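PDB 4KZK: L-arabinose ABC transporter, periplasmic L-arabinose-binding protein from Burkholderia thailandensis, which binds beta-D-galactose and probably L-arabinose in the periplasm, presumably delivering them to an ABC transporter for uptake. Local coordinates for residues A[237-242]-A[264-269]; A[285-290]-A[320-325]; A[140-145]-A[183-188]. One frame throughout, in Å; residues are numbered along the deposited sequence.

Contact 1: A[237-242]-A[264-269]. With GAL (beta-D-galactopyranose), chain B.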
ATOM      1  N   GLY A 237      -4.633  -8.203   3.142  1.00 10.56           N
ATOM      2  CA  GLY A 237      -3.696  -7.499   3.995  1.00 10.85           C
ATOM      3  C   GLY A 237      -3.737  -6.008   3.783  1.00 10.85           C
ATOM      4  O   GLY A 237      -4.810  -5.389   3.645  1.00 13.57           O
ATOM      5  N   SER A 238      -2.575  -5.404   3.790  1.00  9.61           N
ATOM      6  CA  SER A 238      -2.457  -3.982   3.549  1.00  9.37           C
ATOM      7  C   SER A 238      -2.162  -3.685   2.081  1.00  8.46           C
ATOM      8  O   SER A 238      -2.370  -2.567   1.630  1.00  8.30           O
ATOM      9  CB  SER A 238      -1.381  -3.374   4.433  1.00 10.03           C
ATOM     10  OG  SER A 238      -0.130  -3.988   4.222  1.00 11.11           O
ATOM     11  N   ASN A 239      -1.651  -4.679   1.353  1.00  7.70           N
ATOM     12  CA  ASN A 239      -1.277  -4.484  -0.047  1.00  7.56           C
ATOM     13  C   ASN A 239      -1.169  -5.818  -0.760  1.00  7.22           C
ATOM     14  O   ASN A 239      -1.372  -6.872  -0.163  1.00  7.11           O
ATOM     15  CB  ASN A 239       0.012  -3.634  -0.185  1.00  7.62           C
ATOM     16  CG  ASN A 239       1.258  -4.330   0.346  1.00  7.76           C
ATOM     17  OD1 ASN A 239       1.211  -5.457   0.819  1.00  7.65           O
ATOM     18  ND2 ASN A 239       2.388  -3.641   0.269  1.00  7.87           N
ATOM     19  N   ASP A 240      -0.855  -5.769  -2.058  1.00  7.03           N
ATOM     20  CA  ASP A 240      -0.673  -6.987  -2.848  1.00  7.09           C
ATOM     21  C   ASP A 240       0.426  -7.884  -2.285  1.00  7.39           C
ATOM     22  O   ASP A 240       0.290  -9.123  -2.268  1.00  7.57           O
ATOM     23  CB  ASP A 240      -0.345  -6.664  -4.321  1.00  7.07           C
ATOM     24  CG  ASP A 240      -1.479  -5.994  -5.060  1.00  7.18           C
ATOM     25  OD1 ASP A 240      -2.634  -6.213  -4.695  1.00  7.07           O
ATOM     26  OD2 ASP A 240      -1.215  -5.250  -6.037  1.00  7.25           O
ATOM     27  N   ASP A 241       1.526  -7.278  -1.864  1.00  7.95           N
ATOM     28  CA  ASP A 241       2.680  -8.033  -1.411  1.00  8.77           C
ATOM     29  C   ASP A 241       2.371  -8.912  -0.211  1.00  8.50           C
ATOM     30  O   ASP A 241       2.702 -10.092  -0.197  1.00  8.76           O
ATOM     31  CB  ASP A 241       3.808  -7.066  -1.067  1.00 10.11           C
ATOM     32  CG  ASP A 241       4.178  -6.155  -2.232  1.00 11.42           C
ATOM     33  OD1 ASP A 241       3.274  -5.750  -2.961  1.00 13.34           O
ATOM     34  OD2 ASP A 241       5.355  -5.767  -2.323  1.00 14.32           O
ATOM     35  N   THR A 242       1.706  -8.337   0.781  1.00  8.16           N
ATOM     36  CA  THR A 242       1.315  -9.072   1.969  1.00  8.27           C
ATOM     37  C   THR A 242       0.265 -10.113   1.600  1.00  8.21           C
ATOM     38  O   THR A 242       0.398 -11.260   1.955  1.00  8.71           O
ATOM     39  CB  THR A 242       0.853  -8.127   3.099  1.00  8.32           C
ATOM     40  OG1 THR A 242      -0.131  -7.196   2.628  1.00  8.08           O
ATOM     41  CG2 THR A 242       2.029  -7.363   3.586  1.00  8.58           C
ATOM     42  N   GLY A 264      -5.963  -8.111  -2.923  1.00  7.26           N
ATOM     43  CA  GLY A 264      -4.974  -7.156  -2.474  1.00  7.04           C
ATOM     44  C   GLY A 264      -5.341  -5.713  -2.706  1.00  6.96           C
ATOM     45  O   GLY A 264      -6.485  -5.398  -3.049  1.00  7.06           O
ATOM     46  N   ILE A 265      -4.352  -4.854  -2.467  1.00  6.93           N
ATOM     47  CA  ILE A 265      -4.413  -3.416  -2.740  1.00  6.91           C
ATOM     48  C   ILE A 265      -3.116  -3.016  -3.447  1.00  6.82           C
ATOM     49  O   ILE A 265      -2.033  -3.413  -3.000  1.00  6.45           O
ATOM     50  CB  ILE A 265      -4.583  -2.587  -1.459  1.00  7.03           C
ATOM     51  CG1 ILE A 265      -5.904  -2.938  -0.777  1.00  7.30           C
ATOM     52  CG2 ILE A 265      -4.474  -1.107  -1.760  1.00  7.23           C
ATOM     53  CD1 ILE A 265      -5.985  -2.424   0.647  1.00  7.54           C
ATOM     54  N   ASN A 266      -3.284  -2.293  -4.562  1.00  7.04           N
ATOM     55  CA  ASN A 266      -2.280  -1.569  -5.372  1.00  7.14           C
ATOM     56  C   ASN A 266      -2.558  -1.773  -6.847  1.00  7.53           C
ATOM     57  O   ASN A 266      -2.641  -0.831  -7.590  1.00  7.81           O
ATOM     58  CB  ASN A 266      -0.839  -1.952  -5.099  1.00  6.97           C
ATOM     59  CG  ASN A 266      -0.322  -1.426  -3.793  1.00  6.78           C
ATOM     60  OD1 ASN A 266      -0.941  -0.566  -3.168  1.00  6.78           O
ATOM     61  ND2 ASN A 266       0.852  -1.914  -3.386  1.00  6.47           N
ATOM     62  N   GLY A 267      -2.718  -3.024  -7.244  1.00  7.61           N
ATOM     63  CA  GLY A 267      -2.943  -3.361  -8.645  1.00  7.91           C
ATOM     64  C   GLY A 267      -1.725  -3.178  -9.538  1.00  8.29           C
ATOM     65  O   GLY A 267      -1.833  -3.033 -10.761  1.00  8.58           O
ATOM     66  N   SER A 268      -0.537  -3.181  -8.912  1.00  8.27           N
ATOM     67  CA  SER A 268       0.743  -3.075  -9.608  1.00  8.91           C
ATOM     68  C   SER A 268       1.304  -4.477  -9.904  1.00  8.94           C
ATOM     69  O   SER A 268       0.543  -5.455  -9.989  1.00  8.63           O
ATOM     70  CB  SER A 268       1.717  -2.228  -8.784  1.00  9.12           C
ATOM     71  OG  SER A 268       2.921  -1.967  -9.473  1.00  9.98           O
ATOM     72  N   GLN A 269       2.616  -4.579 -10.092  1.00  9.44           N
ATOM     73  CA  GLN A 269       3.184  -5.777 -10.702  1.00 10.35           C
ATOM     74  C   GLN A 269       3.031  -7.060  -9.899  1.00  9.59           C
ATOM     75  O   GLN A 269       3.035  -8.121 -10.478  1.00  9.51           O
ATOM     76  CB  GLN A 269       4.660  -5.530 -11.065  1.00 11.82           C
ATOM     77  CG  GLN A 269       4.877  -4.338 -12.018  1.00 13.63           C
ATOM     78  CD  GLN A 269       4.166  -4.470 -13.351  1.00 15.13           C
ATOM     79  OE1 GLN A 269       3.537  -3.526 -13.874  1.00 18.29           O
ATOM     80  NE2 GLN A 269       4.219  -5.628 -13.891  1.00 15.35           N
TER
HETATM   81  C1  GAL B 600       1.914   1.877   1.460  1.00  7.50           C
HETATM   82  C2  GAL B 600       2.174   0.439   1.022  1.00  7.29           C
HETATM   83  C3  GAL B 600       2.226   0.404  -0.512  1.00  6.83           C
HETATM   84  C4  GAL B 600       0.959   1.033  -1.085  1.00  6.84           C
HETATM   85  C5  GAL B 600       0.817   2.445  -0.546  1.00  7.21           C
HETATM   86  C6  GAL B 600      -0.464   3.108  -1.032  1.00  7.36           C
HETATM   87  O1  GAL B 600       1.751   1.864   2.865  1.00  7.68           O
HETATM   88  O2  GAL B 600       3.404   0.026   1.572  1.00  7.86           O
HETATM   89  O3  GAL B 600       2.401  -0.933  -0.997  1.00  6.75           O
HETATM   90  O4  GAL B 600      -0.170   0.245  -0.794  1.00  6.31           O
HETATM   91  O5  GAL B 600       0.722   2.372   0.870  1.00  7.66           O
HETATM   92  O6  GAL B 600      -0.580   4.423  -0.513  1.00  7.64           O
HETATM   93  O   HOH W   1       2.662  -3.820  -4.644  1.00  9.63           O

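Contact 2: A[285-290]-A[320-325]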
ATOM      1  N   GLY A 285      -8.061 -10.896  -6.972  1.00  8.42           N
ATOM      2  CA  GLY A 285      -8.205  -9.524  -7.444  1.00  8.31           C
ATOM      3  C   GLY A 285      -7.397  -8.558  -6.616  1.00  7.90           C
ATOM      4  O   GLY A 285      -6.756  -8.949  -5.641  1.00  7.58           O
ATOM      5  N   SER A 286      -7.443  -7.278  -7.009  1.00  7.94           N
ATOM      6  CA  SER A 286      -6.743  -6.227  -6.280  1.00  7.77           C
ATOM      7  C   SER A 286      -7.453  -4.914  -6.459  1.00  8.05           C
ATOM      8  O   SER A 286      -8.074  -4.691  -7.500  1.00  8.43           O
ATOM      9  CB  SER A 286      -5.312  -6.115  -6.816  1.00  7.72           C
ATOM     10  OG  SER A 286      -4.571  -5.118  -6.157  1.00  7.87           O
ATOM     11  N   ILE A 287      -7.359  -4.019  -5.480  1.00  7.88           N
ATOM     12  CA  ILE A 287      -7.894  -2.671  -5.692  1.00  8.30           C
ATOM     13  C   ILE A 287      -6.800  -1.835  -6.342  1.00  8.33           C
ATOM     14  O   ILE A 287      -5.754  -1.539  -5.714  1.00  8.37           O
ATOM     15  CB  ILE A 287      -8.396  -2.003  -4.390  1.00  8.60           C
ATOM     16  CG1 ILE A 287      -9.380  -2.896  -3.630  1.00  8.72           C
ATOM     17  CG2 ILE A 287      -8.988  -0.632  -4.712  1.00  8.98           C
ATOM     18  CD1 ILE A 287     -10.585  -3.319  -4.442  1.00  9.17           C
ATOM     19  N   LEU A 288      -7.038  -1.488  -7.599  1.00  8.61           N
ATOM     20  CA  LEU A 288      -6.120  -0.734  -8.411  1.00  8.95           C
ATOM     21  C   LEU A 288      -6.075   0.702  -7.907  1.00  9.29           C
ATOM     22  O   LEU A 288      -7.111   1.375  -7.882  1.00 10.20           O
ATOM     23  CB  LEU A 288      -6.568  -0.752  -9.875  1.00  9.46           C
ATOM     24  CG  LEU A 288      -5.736   0.074 -10.845  1.00  9.79           C
ATOM     25  CD1 LEU A 288      -4.324  -0.480 -11.002  1.00  9.64           C
ATOM     26  CD2 LEU A 288      -6.407   0.167 -12.218  1.00 10.44           C
ATOM     27  N   LEU A 289      -4.892   1.123  -7.494  1.00  9.26           N
ATOM     28  CA  LEU A 289      -4.605   2.511  -7.147  1.00  9.57           C
ATOM     29  C   LEU A 289      -3.970   3.269  -8.318  1.00 10.26           C
ATOM     30  O   LEU A 289      -3.592   2.692  -9.343  1.00 10.28           O
ATOM     31  CB  LEU A 289      -3.664   2.545  -5.941  1.00  9.40           C
ATOM     32  CG  LEU A 289      -4.147   1.816  -4.686  1.00  9.09           C
ATOM     33  CD1 LEU A 289      -3.083   1.951  -3.613  1.00  9.09           C
ATOM     34  CD2 LEU A 289      -5.501   2.274  -4.161  1.00  9.36           C
ATOM     35  N   ASN A 290      -3.819   4.578  -8.133  1.00 10.58           N
ATOM     36  CA  ASN A 290      -3.344   5.453  -9.191  1.00 11.31           C
ATOM     37  C   ASN A 290      -1.975   6.082  -8.879  1.00 11.48           C
ATOM     38  O   ASN A 290      -1.903   7.151  -8.255  1.00 11.35           O
ATOM     39  CB  ASN A 290      -4.368   6.543  -9.499  1.00 12.12           C
ATOM     40  CG  ASN A 290      -4.029   7.289 -10.772  1.00 13.03           C
ATOM     41  OD1 ASN A 290      -2.905   7.189 -11.270  1.00 13.26           O
ATOM     42  ND2 ASN A 290      -4.974   8.055 -11.296  1.00 13.72           N
ATOM     43  N   GLY A 320      -9.708   3.954  -5.513  1.00 12.82           N
ATOM     44  CA  GLY A 320      -9.351   2.784  -6.282  1.00 12.46           C
ATOM     45  C   GLY A 320     -10.550   2.062  -6.858  1.00 12.61           C
ATOM     46  O   GLY A 320     -11.688   2.338  -6.500  1.00 13.10           O
ATOM     47  N   THR A 321     -10.275   1.118  -7.752  1.00 12.38           N
ATOM     48  CA  THR A 321     -11.316   0.261  -8.294  1.00 12.77           C
ATOM     49  C   THR A 321     -10.817  -1.172  -8.402  1.00 11.70           C
ATOM     50  O   THR A 321      -9.615  -1.426  -8.590  1.00 11.35           O
ATOM     51  CB  THR A 321     -11.795   0.697  -9.687  1.00 13.92           C
ATOM     52  OG1 THR A 321     -10.711   0.575 -10.606  1.00 14.95           O
ATOM     53  CG2 THR A 321     -12.310   2.132  -9.670  1.00 15.02           C
ATOM     54  N   LEU A 322     -11.747  -2.104  -8.291  1.00 11.39           N
ATOM     55  CA  LEU A 322     -11.390  -3.513  -8.324  1.00 10.88           C
ATOM     56  C   LEU A 322     -10.929  -3.957  -9.701  1.00 10.44           C
ATOM     57  O   LEU A 322     -11.596  -3.663 -10.696  1.00 10.70           O
ATOM     58  CB  LEU A 322     -12.574  -4.367  -7.884  1.00 11.30           C
ATOM     59  CG  LEU A 322     -12.392  -5.868  -8.078  1.00 11.42           C
ATOM     60  CD1 LEU A 322     -11.364  -6.384  -7.098  1.00 11.33           C
ATOM     61  CD2 LEU A 322     -13.729  -6.581  -7.951  1.00 12.01           C
ATOM     62  N   ILE A 323      -9.808  -4.682  -9.744  1.00  9.79           N
ATOM     63  CA  ILE A 323      -9.375  -5.386 -10.952  1.00  9.64           C
ATOM     64  C   ILE A 323      -9.233  -6.864 -10.641  1.00  9.72           C
ATOM     65  O   ILE A 323      -8.848  -7.261  -9.542  1.00  9.61           O
ATOM     66  CB  ILE A 323      -8.092  -4.827 -11.588  1.00  9.31           C
ATOM     67  CG1 ILE A 323      -6.893  -4.856 -10.637  1.00  9.08           C
ATOM     68  CG2 ILE A 323      -8.352  -3.419 -12.123  1.00  9.28           C
ATOM     69  CD1 ILE A 323      -5.596  -4.499 -11.350  1.00  8.97           C
ATOM     70  N   THR A 324      -9.580  -7.660 -11.638  1.00  9.88           N
ATOM     71  CA  THR A 324      -9.398  -9.085 -11.636  1.00 10.20           C
ATOM     72  C   THR A 324      -8.737  -9.467 -12.971  1.00 10.14           C
ATOM     73  O   THR A 324      -8.424  -8.621 -13.772  1.00  9.81           O
ATOM     74  CB  THR A 324     -10.763  -9.787 -11.558  1.00 10.73           C
ATOM     75  OG1 THR A 324     -11.471  -9.545 -12.774  1.00 11.26           O
ATOM     76  CG2 THR A 324     -11.568  -9.308 -10.342  1.00 10.94           C
ATOM     77  N   ARG A 325      -8.537 -10.766 -13.216  1.00 10.35           N
ATOM     78  CA  ARG A 325      -7.996 -11.215 -14.485  1.00 10.70           C
ATOM     79  C   ARG A 325      -8.824 -10.709 -15.663  1.00 10.74           C
ATOM     80  O   ARG A 325      -8.269 -10.465 -16.729  1.00 10.92           O
ATOM     81  CB  ARG A 325      -7.893 -12.735 -14.499  1.00 11.21           C
ATOM     82  CG  ARG A 325      -6.776 -13.258 -13.596  1.00 11.37           C
ATOM     83  CD  ARG A 325      -6.830 -14.755 -13.338  1.00 12.02           C
ATOM     84  NE  ARG A 325      -5.713 -15.168 -12.479  1.00 12.31           N
ATOM     85  CZ  ARG A 325      -5.664 -15.003 -11.159  1.00 12.15           C
ATOM     86  NH1 ARG A 325      -6.680 -14.438 -10.499  1.00 11.79           N
ATOM     87  NH2 ARG A 325      -4.589 -15.392 -10.481  1.00 12.41           N
TER

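Contact 3: A[140-145]-A[183-188]. With GAL (beta-D-galactopyranose), chain B.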
ATOM      1  N   MET A 140      -0.268  12.907   0.752  1.00 12.28           N
ATOM      2  CA  MET A 140      -1.171  12.216  -0.155  1.00 12.27           C
ATOM      3  C   MET A 140      -1.134  10.743   0.150  1.00 11.21           C
ATOM      4  O   MET A 140      -0.047  10.156   0.213  1.00 10.78           O
ATOM      5  CB  MET A 140      -0.806  12.439  -1.614  1.00 12.67           C
ATOM      6  CG  MET A 140      -1.809  11.798  -2.558  1.00 13.15           C
ATOM      7  SD  MET A 140      -1.460  11.932  -4.325  1.00 14.22           S
ATOM      8  CE  MET A 140      -1.560  13.707  -4.567  1.00 15.48           C
ATOM      9  N   GLY A 141      -2.303  10.157   0.391  1.00 11.15           N
ATOM     10  CA  GLY A 141      -2.408   8.713   0.588  1.00 10.48           C
ATOM     11  C   GLY A 141      -3.712   8.225   0.035  1.00 10.71           C
ATOM     12  O   GLY A 141      -4.405   8.970  -0.662  1.00 11.24           O
ATOM     13  N   ILE A 142      -4.056   6.982   0.354  1.00 10.37           N
ATOM     14  CA  ILE A 142      -5.293   6.410  -0.129  1.00 10.91           C
ATOM     15  C   ILE A 142      -6.393   6.579   0.916  1.00 11.97           C
ATOM     16  O   ILE A 142      -6.110   6.702   2.111  1.00 11.83           O
ATOM     17  CB  ILE A 142      -5.138   4.927  -0.541  1.00 10.45           C
ATOM     18  CG1 ILE A 142      -4.960   3.975   0.657  1.00 10.25           C
ATOM     19  CG2 ILE A 142      -3.992   4.785  -1.514  1.00  9.93           C
ATOM     20  CD1 ILE A 142      -4.951   2.520   0.267  1.00 10.16           C
ATOM     21  N   SER A 143      -7.646   6.563   0.464  1.00 11.09           N
ATOM     22  CA  SER A 143      -8.794   6.549   1.380  1.00 11.98           C
ATOM     23  C   SER A 143      -8.948   5.144   1.953  1.00 11.07           C
ATOM     24  O   SER A 143      -9.719   4.324   1.464  1.00 10.86           O
ATOM     25  CB  SER A 143     -10.077   7.016   0.668  1.00 12.85           C
ATOM     26  OG  SER A 143     -11.070   7.328   1.659  1.00 14.96           O
ATOM     27  N   ALA A 144      -8.162   4.861   2.991  1.00 10.50           N
ATOM     28  CA  ALA A 144      -7.846   3.498   3.390  1.00  9.92           C
ATOM     29  C   ALA A 144      -9.033   2.658   3.833  1.00  9.77           C
ATOM     30  O   ALA A 144      -9.168   1.502   3.429  1.00  9.43           O
ATOM     31  CB  ALA A 144      -6.765   3.500   4.460  1.00  9.76           C
ATOM     32  N   TYR A 145      -9.899   3.238   4.657  1.00 10.34           N
ATOM     33  CA  TYR A 145     -11.061   2.509   5.122  1.00 10.74           C
ATOM     34  C   TYR A 145     -11.979   2.147   3.967  1.00 10.89           C
ATOM     35  O   TYR A 145     -12.399   0.988   3.856  1.00 10.55           O
ATOM     36  CB  TYR A 145     -11.806   3.291   6.210  1.00 11.41           C
ATOM     37  CG  TYR A 145     -12.971   2.492   6.766  1.00 11.71           C
ATOM     38  CD1 TYR A 145     -12.768   1.490   7.722  1.00 11.58           C
ATOM     39  CD2 TYR A 145     -14.269   2.693   6.299  1.00 12.10           C
ATOM     40  CE1 TYR A 145     -13.829   0.719   8.187  1.00 11.91           C
ATOM     41  CE2 TYR A 145     -15.320   1.925   6.758  1.00 12.56           C
ATOM     42  CZ  TYR A 145     -15.092   0.936   7.711  1.00 12.37           C
ATOM     43  OH  TYR A 145     -16.173   0.173   8.168  1.00 13.14           O
ATOM     44  N   ARG A 183      -3.895  -0.556   9.262  1.00 11.55           N
ATOM     45  CA  ARG A 183      -4.992  -0.909  10.134  1.00 13.04           C
ATOM     46  C   ARG A 183      -6.333  -0.558   9.495  1.00 12.67           C
ATOM     47  O   ARG A 183      -7.271  -1.337   9.541  1.00 12.83           O
ATOM     48  CB  ARG A 183      -4.862  -0.206  11.488  1.00 15.16           C
ATOM     49  CG  ARG A 183      -5.879  -0.675  12.530  1.00 17.55           C
ATOM     50  CD  ARG A 183      -5.949   0.219  13.768  1.00 20.37           C
ATOM     51  NE  ARG A 183      -6.566   1.515  13.459  1.00 23.37           N
ATOM     52  CZ  ARG A 183      -7.878   1.712  13.260  1.00 24.98           C
ATOM     53  NH1 ARG A 183      -8.766   0.714  13.373  1.00 25.83           N
ATOM     54  NH2 ARG A 183      -8.318   2.927  12.959  1.00 26.50           N
ATOM     55  N   GLU A 184      -6.424   0.618   8.881  1.00 12.61           N
ATOM     56  CA  GLU A 184      -7.699   1.050   8.300  1.00 13.32           C
ATOM     57  C   GLU A 184      -8.112   0.176   7.105  1.00 12.13           C
ATOM     58  O   GLU A 184      -9.307  -0.151   6.940  1.00 11.94           O
ATOM     59  CB  GLU A 184      -7.621   2.520   7.889  1.00 14.73           C
ATOM     60  CG  GLU A 184      -7.527   3.471   9.078  1.00 16.85           C
ATOM     61  CD  GLU A 184      -7.008   4.858   8.720  1.00 18.70           C
ATOM     62  OE1 GLU A 184      -6.995   5.224   7.522  1.00 20.24           O
ATOM     63  OE2 GLU A 184      -6.627   5.605   9.653  1.00 22.19           O
ATOM     64  N   ARG A 185      -7.136  -0.227   6.290  1.00 11.05           N
ATOM     65  CA  ARG A 185      -7.391  -1.100   5.145  1.00 10.39           C
ATOM     66  C   ARG A 185      -7.971  -2.420   5.597  1.00 10.52           C
ATOM     67  O   ARG A 185      -8.941  -2.895   5.004  1.00 10.43           O
ATOM     68  CB  ARG A 185      -6.104  -1.370   4.357  1.00  9.63           C
ATOM     69  CG  ARG A 185      -5.537  -0.143   3.693  1.00  9.39           C
ATOM     70  CD  ARG A 185      -4.094  -0.334   3.269  1.00  8.88           C
ATOM     71  NE  ARG A 185      -3.427   0.953   3.121  1.00  8.76           N
ATOM     72  CZ  ARG A 185      -2.395   1.180   2.299  1.00  8.54           C
ATOM     73  NH1 ARG A 185      -1.929   0.202   1.538  1.00  8.25           N
ATOM     74  NH2 ARG A 185      -1.819   2.377   2.245  1.00  8.92           N
ATOM     75  N   THR A 186      -7.391  -3.034   6.636  1.00 10.74           N
ATOM     76  CA  THR A 186      -7.875  -4.340   7.074  1.00 11.69           C
ATOM     77  C   THR A 186      -9.182  -4.254   7.839  1.00 11.72           C
ATOM     78  O   THR A 186     -10.013  -5.154   7.721  1.00 11.65           O
ATOM     79  CB  THR A 186      -6.823  -5.169   7.844  1.00 12.74           C
ATOM     80  OG1 THR A 186      -6.400  -4.480   9.019  1.00 14.16           O
ATOM     81  CG2 THR A 186      -5.654  -5.452   6.954  1.00 12.91           C
ATOM     82  N   THR A 187      -9.368  -3.189   8.610  1.00 12.00           N
ATOM     83  CA  THR A 187     -10.631  -2.931   9.308  1.00 12.63           C
ATOM     84  C   THR A 187     -11.783  -2.774   8.313  1.00 12.23           C
ATOM     85  O   THR A 187     -12.851  -3.344   8.483  1.00 12.21           O
ATOM     86  CB  THR A 187     -10.519  -1.696  10.229  1.00 13.56           C
ATOM     87  OG1 THR A 187      -9.467  -1.913  11.178  1.00 14.12           O
ATOM     88  CG2 THR A 187     -11.806  -1.474  11.000  1.00 14.48           C
ATOM     89  N   GLY A 188     -11.556  -2.029   7.230  1.00 11.29           N
ATOM     90  CA  GLY A 188     -12.590  -1.891   6.208  1.00 11.27           C
ATOM     91  C   GLY A 188     -12.960  -3.215   5.590  1.00 10.99           C
ATOM     92  O   GLY A 188     -14.145  -3.524   5.390  1.00 11.36           O
TER
HETATM   93  C1  GAL B 600       1.914   1.877   1.460  1.00  7.50           C
HETATM   94  C2  GAL B 600       2.174   0.439   1.022  1.00  7.29           C
HETATM   95  C3  GAL B 600       2.226   0.404  -0.512  1.00  6.83           C
HETATM   96  C4  GAL B 600       0.959   1.033  -1.085  1.00  6.84           C
HETATM   97  C5  GAL B 600       0.817   2.445  -0.546  1.00  7.21           C
HETATM   98  C6  GAL B 600      -0.464   3.108  -1.032  1.00  7.36           C
HETATM   99  O1  GAL B 600       1.751   1.864   2.865  1.00  7.68           O
HETATM  100  O2  GAL B 600       3.404   0.026   1.572  1.00  7.86           O
HETATM  101  O3  GAL B 600       2.401  -0.933  -0.997  1.00  6.75           O
HETATM  102  O4  GAL B 600      -0.170   0.245  -0.794  1.00  6.31           O
HETATM  103  O5  GAL B 600       0.722   2.372   0.870  1.00  7.66           O
HETATM  104  O6  GAL B 600      -0.580   4.423  -0.513  1.00  7.64           O
HETATM  105  O   HOH W   2      -6.624   7.064   5.502  1.00 24.17           O
HETATM  106  O   HOH W   3      -9.479   5.721   6.088  1.00 18.14           O

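Contact 1: A[237-242]-A[264-269]
The sugar pocket of this periplasmic binding protein is lined here by two asparagines, Asn239 and Asn266, whose amide nitrogens converge on the same hydroxyl of beta-D-galactopyranose. Asn239 ND2 reaches GAL O3 at 3.0 Å with an almost straight N-H...O angle of 177°, and Asn266 ND2 donates to that oxygen as well. Asn266 also uses its OD1, which accepts from GAL O4 at 2.6 Å, so one amide reads two neighbouring hydroxyls. The other end of the Asn239 amide is spent on the protein: with CG between the backbone N and the carbonyl carbon (chi1 67°), OD1 accepts from Thr242 N at 2.9 Å and N-caps the helix that starts at Asp240. The cap should fix the rotation of the amide and present ND2 to the sugar. A water bridges Asn266 ND2 and Asp241 OD1, tying the second asparagine to the first turn of that helix.

The backbones are joined by Asp240 N, which donates to Ile265 O at 2.8 Å; the same carbonyl receives a CA-H...O contact from Asn239 CA. In return, the Asp240 side chain crosses that of Asn266 obliquely, the carboxylate and amide planes 73° apart, and OD2 takes the N-H of Gly267 on its syn side at 2.9 Å. Its other oxygen, OD1, accepts from Ser286 OG on strand 283-288. OD1 also lies 3.4 Å from Gly264 CA, where there is no side chain to obstruct it. Ile265 turns its CD1 to Ser238 O and packs against Ile147 and Val151 of helix 144-161, while Val270 and Ala271 of helix 269-276 border Asp240 and Pro49 of helix 49-65 touches Ser268.

Contact 2: A[285-290]-A[320-325]
Leu288 lays its CB against Ile323 CG2 at 3.9 Å, the two side chains sharing one face of a pair of antiparallel strands. Ile323 has CG1 between its backbone N and carbonyl carbon (chi1 59°), and that branch comes to 3.4 Å from Ser286 O while CG2 turns to Leu288 CB and CD2. Ala331 of helix 328-334 covers both residues. On the face of Ile287 and Leu322, the side chains cross at about a right angle: Ile287 CD1 meets Leu322 CB at 4.1 Å, and Ile287 CG2 lies over Gly320 CA. Helix 144-161 packs on this side, touching Ile287 through Ile147, Gln150 and Val151.

In the periplasmic binding protein fold, strand 315-324 lies parallel to 139-142 and antiparallel to 283-288, the one antiparallel pairing of the mixed sheet. Ser286 and Ile323 form a hydrogen-bonded pair, with Ser286 N to Ile323 O at 2.9 Å and Ile323 N to Ser286 O at 2.8 Å, the latter nearly straight at 173°. Leu288 and Thr321 form the next such pair, tighter at Leu288 N to Thr321 O, 2.8 Å, than at Thr321 N to Leu288 O, 3.2 Å. The next residue, Leu289, touches the bound galactose.

Contact 3: A[140-145]-A[183-188]
Glu184 and Ala144 meet where helix 180-195 packs against the start of helix 144-161, at the crossing from strand 139-142 into the second lobe of the periplasmic binding protein fold. Glu184 CB lies 3.7 Å from Ala144 CB; its chain runs on extended past CG, and OE1 comes to 3.5 Å from Ala144 CB. Glu184 OE1 receives two waters: one is held by Tyr145 N in the first turn of helix 144-161, and the other makes a weak bond to Ile142 O. Water thus joins the two segments where direct hydrogen bonds are lacking.

Arg185 follows with its CA directed at Ala144 O, a CA-H...O contact of 3.6 Å. Its chain, extended from CG to NE, carries the guanidinium into the galactose site, where it makes a pair of bonds: NH1 to GAL O4 and NH2 to GAL O5, the ring oxygen, each at 2.9 Å. Ser238 and Thr181 also hold the group, through NH1 and NH2 respectively. Ile142 crosses the arginine at about a right angle and sets CD1 over the centre of one guanidinium face, 3.5 Å from CZ, while its CG2 branch faces GAL O6.

Thr187 ties its own OG1 back to Arg183 O and leaves CG2 near the ring of Tyr145. Gly188 has no side chain, and a CB there would run into Tyr145 O. Tyr145, whose CG is anti to its backbone N (chi1 -176°), bonds through OH to Asp191; its CE1 comes within 3.5 Å of Gly188 CA.

Overall arrangement
Along the chain the order is contact 3, then contact 1, then contact 2, each closing before the next opens. Contacts 1 and 2 lie about 9 Å apart between centres, contacts 1 and 3 about 12 Å, and contacts 2 and 3 about 15 Å. Contacts 1 and 2 are joined directly, since Asn266 N bonds to Ile287 O on strand 283-288. Contacts 1 and 3 approach the same galactose and also pack Ile265 against Arg185. Contacts 2 and 3 share the mixed sheet, in which strands 315-324 and 139-142 are neighbours, and touch through Leu289 and Ile142. Ser238 O of contact 1 accepts from Arg185 NH1 of contact 3, tying galactose-binding segments to each other.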